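Local coordinates for protein metagenomic carboxyl esterase MGS0156 (Uncultured organism, PDB 5D8M) that probably hydrolyses carboxylic ester bonds, as an alpha/beta-hydrolase-type carboxyl esterase, at residues 35-38 with 39-43; 111-114 with 115-119; 157-160 with 161-164; 225-228 with 229-233. All blocks are in the same frame, centred on the assembly; numbering follows the deposited sequence. Where two conformers were deposited one is given.

Contact 1 (35-38 with 39-43)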
loop_
_atom_site.group_PDB
_atom_site.type_symbol
_atom_site.label_atom_id
_atom_site.label_comp_id
_atom_site.label_asym_id
_atom_site.label_seq_id
_atom_site.Cartn_x
_atom_site.Cartn_y
_atom_site.Cartn_z
ATOM N N GLY A 35 14.403 -9.712 -6.545
ATOM C CA GLY A 35 15.735 -9.487 -7.072
ATOM C C GLY A 35 15.756 -8.405 -8.142
ATOM O O GLY A 35 16.601 -7.521 -8.110
ATOM N N ARG A 36 14.835 -8.475 -9.095
ATOM C CA ARG A 36 14.815 -7.491 -10.162
ATOM C C ARG A 36 14.362 -6.130 -9.614
ATOM O O ARG A 36 14.894 -5.082 -10.001
ATOM C CB ARG A 36 13.913 -7.953 -11.313
ATOM C CG ARG A 36 13.836 -6.975 -12.503
ATOM C CD ARG A 36 15.200 -6.634 -13.078
ATOM N NE ARG A 36 15.081 -5.746 -14.232
ATOM C CZ ARG A 36 16.112 -5.217 -14.889
ATOM N NH1 ARG A 36 17.358 -5.482 -14.509
ATOM N NH2 ARG A 36 15.898 -4.434 -15.939
ATOM N N PHE A 37 13.420 -6.139 -8.679
ATOM C CA PHE A 37 12.984 -4.867 -8.114
ATOM C C PHE A 37 14.132 -4.169 -7.355
ATOM O O PHE A 37 14.326 -2.955 -7.517
ATOM C CB PHE A 37 11.763 -5.058 -7.212
ATOM C CG PHE A 37 11.166 -3.761 -6.724
ATOM C CD1 PHE A 37 10.345 -2.999 -7.551
ATOM C CD2 PHE A 37 11.469 -3.281 -5.466
ATOM C CE1 PHE A 37 9.805 -1.781 -7.105
ATOM C CE2 PHE A 37 10.935 -2.070 -5.007
ATOM C CZ PHE A 37 10.099 -1.326 -5.830
ATOM N N ARG A 38 14.893 -4.922 -6.552
ATOM C CA ARG A 38 16.059 -4.343 -5.855
ATOM C C ARG A 38 17.056 -3.741 -6.849
ATOM O O ARG A 38 17.581 -2.639 -6.656
ATOM C CB ARG A 38 16.780 -5.394 -4.988
ATOM C CG ARG A 38 18.070 -4.862 -4.331
ATOM C CD ARG A 38 18.799 -5.928 -3.477
ATOM N NE ARG A 38 17.904 -6.548 -2.487
ATOM C CZ ARG A 38 17.591 -6.030 -1.304
ATOM N NH1 ARG A 38 18.104 -4.871 -0.928
ATOM N NH2 ARG A 38 16.760 -6.683 -0.492
ATOM N N GLU A 39 17.290 -4.476 -7.924
ATOM C CA GLU A 39 18.185 -4.059 -8.978
ATOM C C GLU A 39 17.755 -2.725 -9.600
ATOM O O GLU A 39 18.564 -1.821 -9.777
ATOM C CB GLU A 39 18.232 -5.162 -10.035
ATOM C CG GLU A 39 19.287 -5.022 -11.118
ATOM C CD GLU A 39 19.354 -6.284 -11.954
ATOM O OE1 GLU A 39 18.412 -7.103 -11.863
ATOM O OE2 GLU A 39 20.358 -6.483 -12.665
ATOM N N ILE A 40 16.476 -2.624 -9.943
ATOM C CA ILE A 40 15.914 -1.409 -10.516
ATOM C C ILE A 40 16.000 -0.241 -9.536
ATOM O O ILE A 40 16.477 0.847 -9.896
ATOM C CB ILE A 40 14.452 -1.638 -10.934
ATOM C CG1 ILE A 40 14.421 -2.517 -12.190
ATOM C CG2 ILE A 40 13.734 -0.306 -11.176
ATOM C CD1 ILE A 40 13.007 -2.947 -12.609
HETATM N N MSE A 41 15.567 -0.458 -8.296
HETATM C CA MSE A 41 15.525 0.651 -7.338
HETATM C C MSE A 41 16.944 1.119 -7.012
HETATM O O MSE A 41 17.225 2.319 -6.934
HETATM C CB MSE A 41 14.772 0.255 -6.068
HETATM C CG MSE A 41 14.467 1.427 -5.150
HETATM SE SE MSE A 41 13.254 0.948 -3.697
HETATM C CE MSE A 41 13.404 2.642 -2.684
ATOM N N THR A 42 17.850 0.166 -6.882
ATOM C CA THR A 42 19.242 0.466 -6.590
ATOM C C THR A 42 19.928 1.301 -7.700
ATOM O O THR A 42 20.647 2.263 -7.405
ATOM C CB THR A 42 20.017 -0.852 -6.342
ATOM O OG1 THR A 42 19.475 -1.496 -5.176
ATOM C CG2 THR A 42 21.498 -0.586 -6.135
ATOM N N ALA A 43 19.689 0.935 -8.961
ATOM C CA ALA A 43 20.212 1.669 -10.118
ATOM C C ALA A 43 19.622 3.071 -10.216
ATOM O O ALA A 43 20.334 4.025 -10.545
ATOM C CB ALA A 43 19.938 0.891 -11.415
HETATM O O HOH W 1 20.113 -2.916 -2.543
#

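Contact 2 (111-114 with 115-119)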
loop_
_atom_site.group_PDB
_atom_site.type_symbol
_atom_site.label_atom_id
_atom_site.label_comp_id
_atom_site.label_asym_id
_atom_site.label_seq_id
_atom_site.Cartn_x
_atom_site.Cartn_y
_atom_site.Cartn_z
ATOM N N ARG A 111 5.835 12.381 -6.738
ATOM C CA ARG A 111 5.205 12.613 -8.037
ATOM C C ARG A 111 6.014 13.489 -9.011
ATOM O O ARG A 111 6.002 13.191 -10.206
ATOM C CB ARG A 111 3.804 13.180 -7.818
ATOM C CG ARG A 111 2.926 12.153 -7.057
ATOM C CD ARG A 111 1.598 12.752 -6.654
ATOM N NE ARG A 111 0.769 13.036 -7.826
ATOM C CZ ARG A 111 -0.420 13.643 -7.776
ATOM N NH1 ARG A 111 -0.923 14.039 -6.602
ATOM N NH2 ARG A 111 -1.101 13.864 -8.898
ATOM N N PRO A 112 6.744 14.522 -8.528
ATOM C CA PRO A 112 7.612 15.212 -9.499
ATOM C C PRO A 112 8.634 14.279 -10.178
ATOM O O PRO A 112 8.866 14.403 -11.390
ATOM C CB PRO A 112 8.322 16.263 -8.646
ATOM C CG PRO A 112 7.328 16.569 -7.548
ATOM C CD PRO A 112 6.719 15.231 -7.229
ATOM N N ASP A 113 9.214 13.348 -9.425
ATOM C CA ASP A 113 10.241 12.501 -10.008
ATOM C C ASP A 113 9.651 11.554 -11.041
ATOM O O ASP A 113 10.236 11.352 -12.091
ATOM C CB ASP A 113 10.988 11.685 -8.955
ATOM C CG ASP A 113 11.922 10.645 -9.587
ATOM O OD1 ASP A 113 13.045 11.036 -9.997
ATOM O OD2 ASP A 113 11.527 9.450 -9.676
ATOM N N VAL A 114 8.503 10.963 -10.770
ATOM C CA VAL A 114 8.050 9.967 -11.736
ATOM C C VAL A 114 7.507 10.686 -12.974
ATOM O O VAL A 114 7.620 10.176 -14.079
ATOM C CB VAL A 114 7.016 8.974 -11.142
ATOM C CG1 VAL A 114 7.639 8.184 -9.958
ATOM C CG2 VAL A 114 5.742 9.666 -10.711
ATOM N N GLU A 115 6.995 11.898 -12.805
ATOM C CA GLU A 115 6.503 12.673 -13.949
ATOM C C GLU A 115 7.643 13.181 -14.833
ATOM O O GLU A 115 7.512 13.269 -16.056
ATOM C CB GLU A 115 5.625 13.826 -13.460
ATOM C CG GLU A 115 4.303 13.306 -12.913
ATOM C CD GLU A 115 3.329 14.397 -12.537
ATOM O OE1 GLU A 115 3.704 15.583 -12.635
ATOM O OE2 GLU A 115 2.185 14.065 -12.148
ATOM N N ARG A 116 8.771 13.489 -14.218
ATOM C CA ARG A 116 9.967 13.779 -14.991
ATOM C C ARG A 116 10.277 12.630 -15.953
ATOM O O ARG A 116 10.702 12.850 -17.097
ATOM C CB ARG A 116 11.149 14.001 -14.067
ATOM C CG ARG A 116 12.492 13.679 -14.672
ATOM C CD ARG A 116 13.591 14.318 -13.843
ATOM N NE ARG A 116 13.464 15.774 -13.852
ATOM C CZ ARG A 116 14.110 16.599 -13.031
ATOM N NH1 ARG A 116 14.937 16.119 -12.108
ATOM N NH2 ARG A 116 13.927 17.909 -13.140
ATOM N N TYR A 117 10.056 11.404 -15.485
ATOM C CA TYR A 117 10.442 10.246 -16.281
ATOM C C TYR A 117 9.301 9.581 -17.035
ATOM O O TYR A 117 9.397 8.404 -17.385
ATOM C CB TYR A 117 11.159 9.222 -15.403
ATOM C CG TYR A 117 12.517 9.730 -15.003
ATOM C CD1 TYR A 117 13.519 9.879 -15.949
ATOM C CD2 TYR A 117 12.785 10.107 -13.691
ATOM C CE1 TYR A 117 14.766 10.366 -15.603
ATOM C CE2 TYR A 117 14.040 10.600 -13.325
ATOM C CZ TYR A 117 15.023 10.720 -14.283
ATOM O OH TYR A 117 16.271 11.195 -13.933
ATOM N N GLY A 118 8.242 10.341 -17.297
ATOM C CA GLY A 118 7.234 9.962 -18.282
ATOM C C GLY A 118 6.021 9.241 -17.733
ATOM O O GLY A 118 5.205 8.728 -18.493
ATOM N N TYR A 119 5.899 9.185 -16.411
ATOM C CA TYR A 119 4.754 8.532 -15.802
ATOM C C TYR A 119 3.786 9.599 -15.285
ATOM O O TYR A 119 4.133 10.381 -14.386
ATOM C CB TYR A 119 5.199 7.585 -14.675
ATOM C CG TYR A 119 6.135 6.489 -15.168
ATOM C CD1 TYR A 119 5.631 5.383 -15.838
ATOM C CD2 TYR A 119 7.521 6.571 -14.980
ATOM C CE1 TYR A 119 6.466 4.369 -16.317
ATOM C CE2 TYR A 119 8.374 5.555 -15.454
ATOM C CZ TYR A 119 7.825 4.459 -16.122
ATOM O OH TYR A 119 8.620 3.439 -16.594
HETATM O O HOH W 2 14.171 13.436 -10.487
#

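Contact 3 (157-160 with 161-164)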
loop_
_atom_site.group_PDB
_atom_site.type_symbol
_atom_site.label_atom_id
_atom_site.label_comp_id
_atom_site.label_asym_id
_atom_site.label_seq_id
_atom_site.Cartn_x
_atom_site.Cartn_y
_atom_site.Cartn_z
ATOM N N HIS A 157 -2.176 2.281 -1.129
ATOM C CA HIS A 157 -1.571 2.197 0.194
ATOM C C HIS A 157 -2.635 1.766 1.205
ATOM O O HIS A 157 -3.774 2.264 1.177
ATOM C CB HIS A 157 -0.955 3.558 0.590
ATOM C CG HIS A 157 -0.340 3.585 1.962
ATOM N ND1 HIS A 157 -0.758 4.455 2.945
ATOM C CD2 HIS A 157 0.671 2.864 2.503
ATOM C CE1 HIS A 157 -0.027 4.278 4.030
ATOM N NE2 HIS A 157 0.853 3.323 3.787
ATOM N N SER A 158 -2.257 0.826 2.070
ATOM C CA SER A 158 -3.110 0.450 3.189
ATOM C C SER A 158 -4.504 -0.019 2.734
ATOM O O SER A 158 -4.650 -0.890 1.889
ATOM C CB SER A 158 -3.219 1.643 4.136
ATOM O OG SER A 158 -3.836 1.294 5.361
ATOM N N LYS A 159 -5.536 0.612 3.286
ATOM C CA LYS A 159 -6.910 0.261 2.910
ATOM C C LYS A 159 -7.215 0.546 1.423
ATOM O O LYS A 159 -8.142 -0.035 0.830
ATOM C CB LYS A 159 -7.906 1.009 3.814
ATOM C CG LYS A 159 -9.379 0.627 3.562
ATOM C CD LYS A 159 -10.306 1.197 4.634
ATOM C CE LYS A 159 -11.758 1.209 4.147
ATOM N NZ LYS A 159 -11.927 2.202 3.002
ATOM N N GLY A 160 -6.446 1.448 0.820
ATOM C CA GLY A 160 -6.641 1.769 -0.592
ATOM C C GLY A 160 -6.512 0.562 -1.494
ATOM O O GLY A 160 -7.179 0.449 -2.536
ATOM N N ALA A 161 -5.645 -0.364 -1.091
ATOM C CA ALA A 161 -5.437 -1.569 -1.872
ATOM C C ALA A 161 -6.702 -2.400 -1.955
ATOM O O ALA A 161 -7.014 -2.946 -3.003
ATOM C CB ALA A 161 -4.288 -2.408 -1.269
ATOM N N VAL A 162 -7.445 -2.497 -0.861
ATOM C CA VAL A 162 -8.618 -3.353 -0.905
ATOM C C VAL A 162 -9.837 -2.580 -1.363
ATOM O O VAL A 162 -10.742 -3.188 -1.910
ATOM C CB VAL A 162 -8.869 -4.038 0.445
ATOM C CG1 VAL A 162 -7.691 -4.984 0.730
ATOM C CG2 VAL A 162 -9.003 -3.034 1.557
ATOM N N ASP A 163 -9.832 -1.252 -1.211
ATOM C CA ASP A 163 -10.790 -0.410 -1.927
ATOM C C ASP A 163 -10.703 -0.737 -3.443
ATOM O O ASP A 163 -11.710 -0.947 -4.104
ATOM C CB ASP A 163 -10.513 1.088 -1.701
ATOM C CG ASP A 163 -10.852 1.579 -0.284
ATOM O OD1 ASP A 163 -11.481 0.843 0.531
ATOM O OD2 ASP A 163 -10.482 2.750 0.004
ATOM N N VAL A 164 -9.485 -0.818 -3.984
ATOM C CA VAL A 164 -9.304 -1.081 -5.417
ATOM C C VAL A 164 -9.671 -2.525 -5.786
ATOM O O VAL A 164 -10.364 -2.747 -6.783
ATOM C CB VAL A 164 -7.848 -0.761 -5.870
ATOM C CG1 VAL A 164 -7.564 -1.297 -7.274
ATOM C CG2 VAL A 164 -7.612 0.758 -5.864
#

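Contact 4 (225-228 with 229-233)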
loop_
_atom_site.group_PDB
_atom_site.type_symbol
_atom_site.label_atom_id
_atom_site.label_comp_id
_atom_site.label_asym_id
_atom_site.label_seq_id
_atom_site.Cartn_x
_atom_site.Cartn_y
_atom_site.Cartn_z
ATOM N N LEU A 225 -11.608 -3.662 7.263
ATOM C CA LEU A 225 -10.250 -4.049 7.628
ATOM C C LEU A 225 -10.180 -5.254 8.568
ATOM O O LEU A 225 -9.092 -5.657 8.978
ATOM C CB LEU A 225 -9.530 -2.856 8.261
ATOM C CG LEU A 225 -9.305 -1.742 7.233
ATOM C CD1 LEU A 225 -8.745 -0.461 7.889
ATOM C CD2 LEU A 225 -8.368 -2.280 6.152
ATOM N N LYS A 226 -11.324 -5.827 8.927
ATOM C CA LYS A 226 -11.312 -6.998 9.806
ATOM C C LYS A 226 -10.813 -8.214 9.047
ATOM O O LYS A 226 -11.194 -8.453 7.910
ATOM C CB LYS A 226 -12.701 -7.275 10.397
ATOM C CG LYS A 226 -13.107 -6.204 11.400
ATOM C CD LYS A 226 -14.475 -6.410 11.990
ATOM C CE LYS A 226 -14.825 -5.223 12.892
ATOM N NZ LYS A 226 -16.129 -5.440 13.553
ATOM N N ARG A 227 -9.935 -8.964 9.691
ATOM C CA ARG A 227 -9.321 -10.123 9.083
ATOM C C ARG A 227 -10.380 -11.110 8.544
ATOM O O ARG A 227 -10.281 -11.566 7.410
ATOM C CB ARG A 227 -8.404 -10.812 10.106
ATOM C CG ARG A 227 -7.897 -12.160 9.657
ATOM C CD ARG A 227 -6.914 -12.744 10.675
ATOM N NE ARG A 227 -5.626 -12.067 10.606
ATOM C CZ ARG A 227 -4.583 -12.381 11.357
ATOM N NH1 ARG A 227 -4.687 -13.352 12.247
ATOM N NH2 ARG A 227 -3.439 -11.721 11.218
ATOM N N ALA A 228 -11.392 -11.416 9.354
ATOM C CA ALA A 228 -12.464 -12.314 8.937
ATOM C C ALA A 228 -13.125 -11.821 7.637
ATOM O O ALA A 228 -13.324 -12.571 6.691
ATOM C CB ALA A 228 -13.495 -12.449 10.046
ATOM N N TYR A 229 -13.426 -10.537 7.582
ATOM C CA TYR A 229 -14.043 -9.973 6.397
ATOM C C TYR A 229 -13.144 -10.054 5.158
ATOM O O TYR A 229 -13.570 -10.474 4.083
ATOM C CB TYR A 229 -14.418 -8.529 6.675
ATOM C CG TYR A 229 -15.260 -7.911 5.591
ATOM C CD1 TYR A 229 -16.643 -8.073 5.589
ATOM C CD2 TYR A 229 -14.681 -7.158 4.584
ATOM C CE1 TYR A 229 -17.423 -7.498 4.602
ATOM C CE2 TYR A 229 -15.447 -6.581 3.601
ATOM C CZ TYR A 229 -16.816 -6.746 3.612
ATOM O OH TYR A 229 -17.578 -6.165 2.620
ATOM N N ARG A 230 -11.899 -9.632 5.318
ATOM C CA ARG A 230 -10.940 -9.601 4.223
ATOM C C ARG A 230 -10.571 -11.011 3.705
ATOM O O ARG A 230 -10.423 -11.192 2.507
ATOM C CB ARG A 230 -9.679 -8.840 4.662
ATOM C CG ARG A 230 -9.914 -7.327 4.888
ATOM C CD ARG A 230 -9.526 -6.447 3.665
ATOM N NE ARG A 230 -10.142 -6.899 2.417
ATOM C CZ ARG A 230 -11.296 -6.449 1.925
ATOM N NH1 ARG A 230 -11.980 -5.483 2.542
ATOM N NH2 ARG A 230 -11.750 -6.923 0.778
ATOM N N LEU A 231 -10.425 -11.981 4.602
ATOM C CA LEU A 231 -10.143 -13.369 4.199
ATOM C C LEU A 231 -11.336 -13.986 3.467
ATOM O O LEU A 231 -11.168 -14.710 2.493
ATOM C CB LEU A 231 -9.788 -14.229 5.408
ATOM C CG LEU A 231 -8.369 -13.979 5.929
ATOM C CD1 LEU A 231 -8.123 -14.778 7.181
ATOM C CD2 LEU A 231 -7.336 -14.306 4.863
ATOM N N ARG A 232 -12.534 -13.679 3.943
ATOM C CA ARG A 232 -13.758 -14.139 3.305
ATOM C C ARG A 232 -13.903 -13.571 1.877
ATOM O O ARG A 232 -14.333 -14.275 0.957
ATOM C CB ARG A 232 -14.965 -13.758 4.169
ATOM C CG ARG A 232 -16.276 -13.731 3.423
ATOM C CD ARG A 232 -17.222 -14.755 3.936
ATOM N NE ARG A 232 -17.674 -14.460 5.290
ATOM C CZ ARG A 232 -18.614 -15.161 5.922
ATOM N NH1 ARG A 232 -19.194 -16.190 5.318
ATOM N NH2 ARG A 232 -18.968 -14.839 7.158
ATOM N N PHE A 233 -13.547 -12.302 1.700
ATOM C CA PHE A 233 -13.550 -11.689 0.375
ATOM C C PHE A 233 -12.671 -12.474 -0.580
ATOM O O PHE A 233 -13.075 -12.751 -1.704
ATOM C CB PHE A 233 -13.061 -10.247 0.436
ATOM C CG PHE A 233 -12.862 -9.609 -0.911
ATOM C CD1 PHE A 233 -13.936 -9.102 -1.613
ATOM C CD2 PHE A 233 -11.589 -9.478 -1.456
ATOM C CE1 PHE A 233 -13.754 -8.473 -2.851
ATOM C CE2 PHE A 233 -11.410 -8.856 -2.689
ATOM C CZ PHE A 233 -12.484 -8.348 -3.371
#

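Contact 1 (35-38 with 39-43)
Arg36 leaves the helix with CG anti to the backbone N and then bends at chi2 (55°), while Glu39 starts the same way and runs on extended, and these two shapes bring guanidinium and carboxylate together one turn apart. Arg36 NH1 reaches Glu39 OE1 at 3.3 Å, a salt bridge whose hydrogen bond is weak. OE1 sits at the guanidinium edge, yet the carboxylate plane stands almost perpendicular, at 86°, so it presents no matching pair of oxygens. Ile40 crosses the arginine at about a right angle, its CG1 over one guanidinium face and its CD1 3.8 Å from Arg36 NE. The stronger partners of both charges lie elsewhere: Arg36 pairs with Glu337 of helix 324-338, and the Glu39 oxygens accept from the backbone N atoms of Thr74 and Gly75.

All of this belongs to helix 34-48, which directly follows the edge strand 31-32 of the parallel sheet. The face turned to helix 324-338 carries a Met-aromatic contact between Phe37 and Met41, a selenomethionine here. SE is 4.0 Å from Phe37 CE2, and the line from the ring centroid to SE is 56° off the ring normal, hence oblique. Both side chains also press on Ala330 of helix 324-338.

Further along, Arg38 O is gripped twice, by Thr42 N at 2.8 Å and Thr42 OG1 at 2.7 Å, from opposite faces of the carbonyl plane. The hydroxyl also accepts from a water 3.1 Å from Thr42 OG1, and that water in turn accepts from Arg38 NH1. Arg38 NE makes its own salt bridge to Glu70.

Contact 2 (111-114 with 115-119)
Val114 O collects the backbone at the end of its helix: Tyr119 N donates to it at 3.1 Å in a sound bond, and Tyr117 N adds a weak one, also at 3.1 Å. Tyr117 N is shared, with a second weak bond to Asp113 O. Between the tyrosines, Gly118 takes a positive phi of 95° and its N reaches Glu115 O at 3.3 Å. This is a Schellman motif, with Gly118 as C-prime, and it turns helix 111-116 directly into strand 120-123 of a beta-alpha-beta unit. The reversal also lays Tyr119 CB 4.2 Å from Val114 CB, an apolar pair beside Leu89 and Ile87 of strand 87-92.

Asp113 holds CG anti to the backbone N (chi1 172°), which swings the carboxylate along the helix toward Tyr117. Its OD1 lies in the plane of the ring at the edge, 3.5 Å from Tyr117 CE2, with carboxylate and ring planes 61° apart. Arg116 CG rests over the centre of one face of that ring. A water donates to Asp113 OD1 at 2.7 Å and accepts weakly from Arg116 NH1.

The charged ends of Arg111 and Glu115 do not meet, Arg111 NH2 and Glu115 OE2 being 4.6 Å apart, although Glu115 CG lies against Arg111 O; Arg111 NE and Glu115 OE2 instead meet at Thr121 OG1 on the next strand. Asp113 OD2 lies close to Glu329 OE1, and two like carboxylates so near each other would be expected to raise the proton affinity of one of them.

Contact 3 (157-160 with 161-164)
Ser158 O accepts from Ala161 N at 3.2 Å, with the donor well above the carbonyl plane, and the helix proper begins with Asp163 N to Lys159 O at 2.9 Å and Val164 N to Gly160 O at 3.0 Å. The serine itself has phi 57° and psi -126°, a conformation rare outside glycine, which folds strand 151-157 sharply into helix 159-170. Gly160 N closes the turn onto His157 O at 2.8 Å, with no side chain to crowd it.

Such a sharp strand-serine-helix turn is the nucleophile elbow of alpha/beta hydrolases, and on this geometry Ser158 is probably the nucleophile. In one of its two conformers OG makes a weak, and so doubtful, hydrogen bond to His299 NE2; His157 NE2 binds His299 O.

Lys159, the residue after the serine, runs extended until a bend at chi4 (-67°) tips its amino group onto Asp163 one turn later. NZ meets the syn lone pair of OD1, 2.9 Å between Lys159 NZ and Asp163 OD1, and makes a weak bond to OD2. The buried salt bridge is well supplied: Trp130 O takes a further NZ hydrogen, while Ser132 OG and Asn135 ND2 bind OD1 and OD2 respectively, fixing the carboxylate against helix 132-143.

Contact 4 (225-228 with 229-233)
Lys226 stands at the N-cap of helix 227-236, and three successive backbone bonds open the helix, from Arg230 N to Lys226 O at 2.9 Å, from Leu231 N to Arg227 O at 2.8 Å and from Arg232 N to Ala228 O at 3.1 Å. Arg227 and Leu231, one turn apart, lie alongside each other and point the same way, Arg227 CG resting 3.6 Å from Leu231 CD1. Here the aliphatic root of an arginine serves as an apolar surface, while its far end goes elsewhere: NH2 forms a salt bridge with Asp283.

Arg230 behaves differently. Its chain bends twice, at chi2 (-97°) and chi3 (52°), and folds down beside the start of the helix, with CG 3.5 Å from Lys226 O. NH1 returns to Ser224 O just before the segment and also lies in the plane of the Tyr229 ring, at its edge. NH2 is placed over one face of the Phe233 ring, toward the rim, and makes a salt bridge with Glu166. Two hydrogen-bonding partners and flanking rings thus restrict the rotation of this buried guanidinium. Tyr229 contributes its root as well, CB lying 4.3 Å from Lys226 CB.

Within the fold, Arg230 and Phe233 turn toward helix 159-170, where they meet Val162, Glu166 and Val169. Leu225 packs on Ala194 of helix 193-196, and Leu231 lies against Met17 and Ser20 in the N-terminal part of the chain.

In the fold
From the N terminus the contacts come strictly in series, none nested in or crossing another, and each spans neighbouring turns of one continuous segment instead of closing a long loop. Contact 1 sits on helix 34-48 and contact 2 ends helix 111-116; their centres are about 18 Å apart and they do not touch, yet both pack against helix 324-338, which joins them indirectly. The centre of contact 3 lies about 7 Å from the centre of the chain, where strand 151-157 meets helix 159-170. Contact 4 touches it through Val162 CG1 and Arg230 NE, 3.5 Å apart, and lies across the chain's centre from contacts 1 and 2.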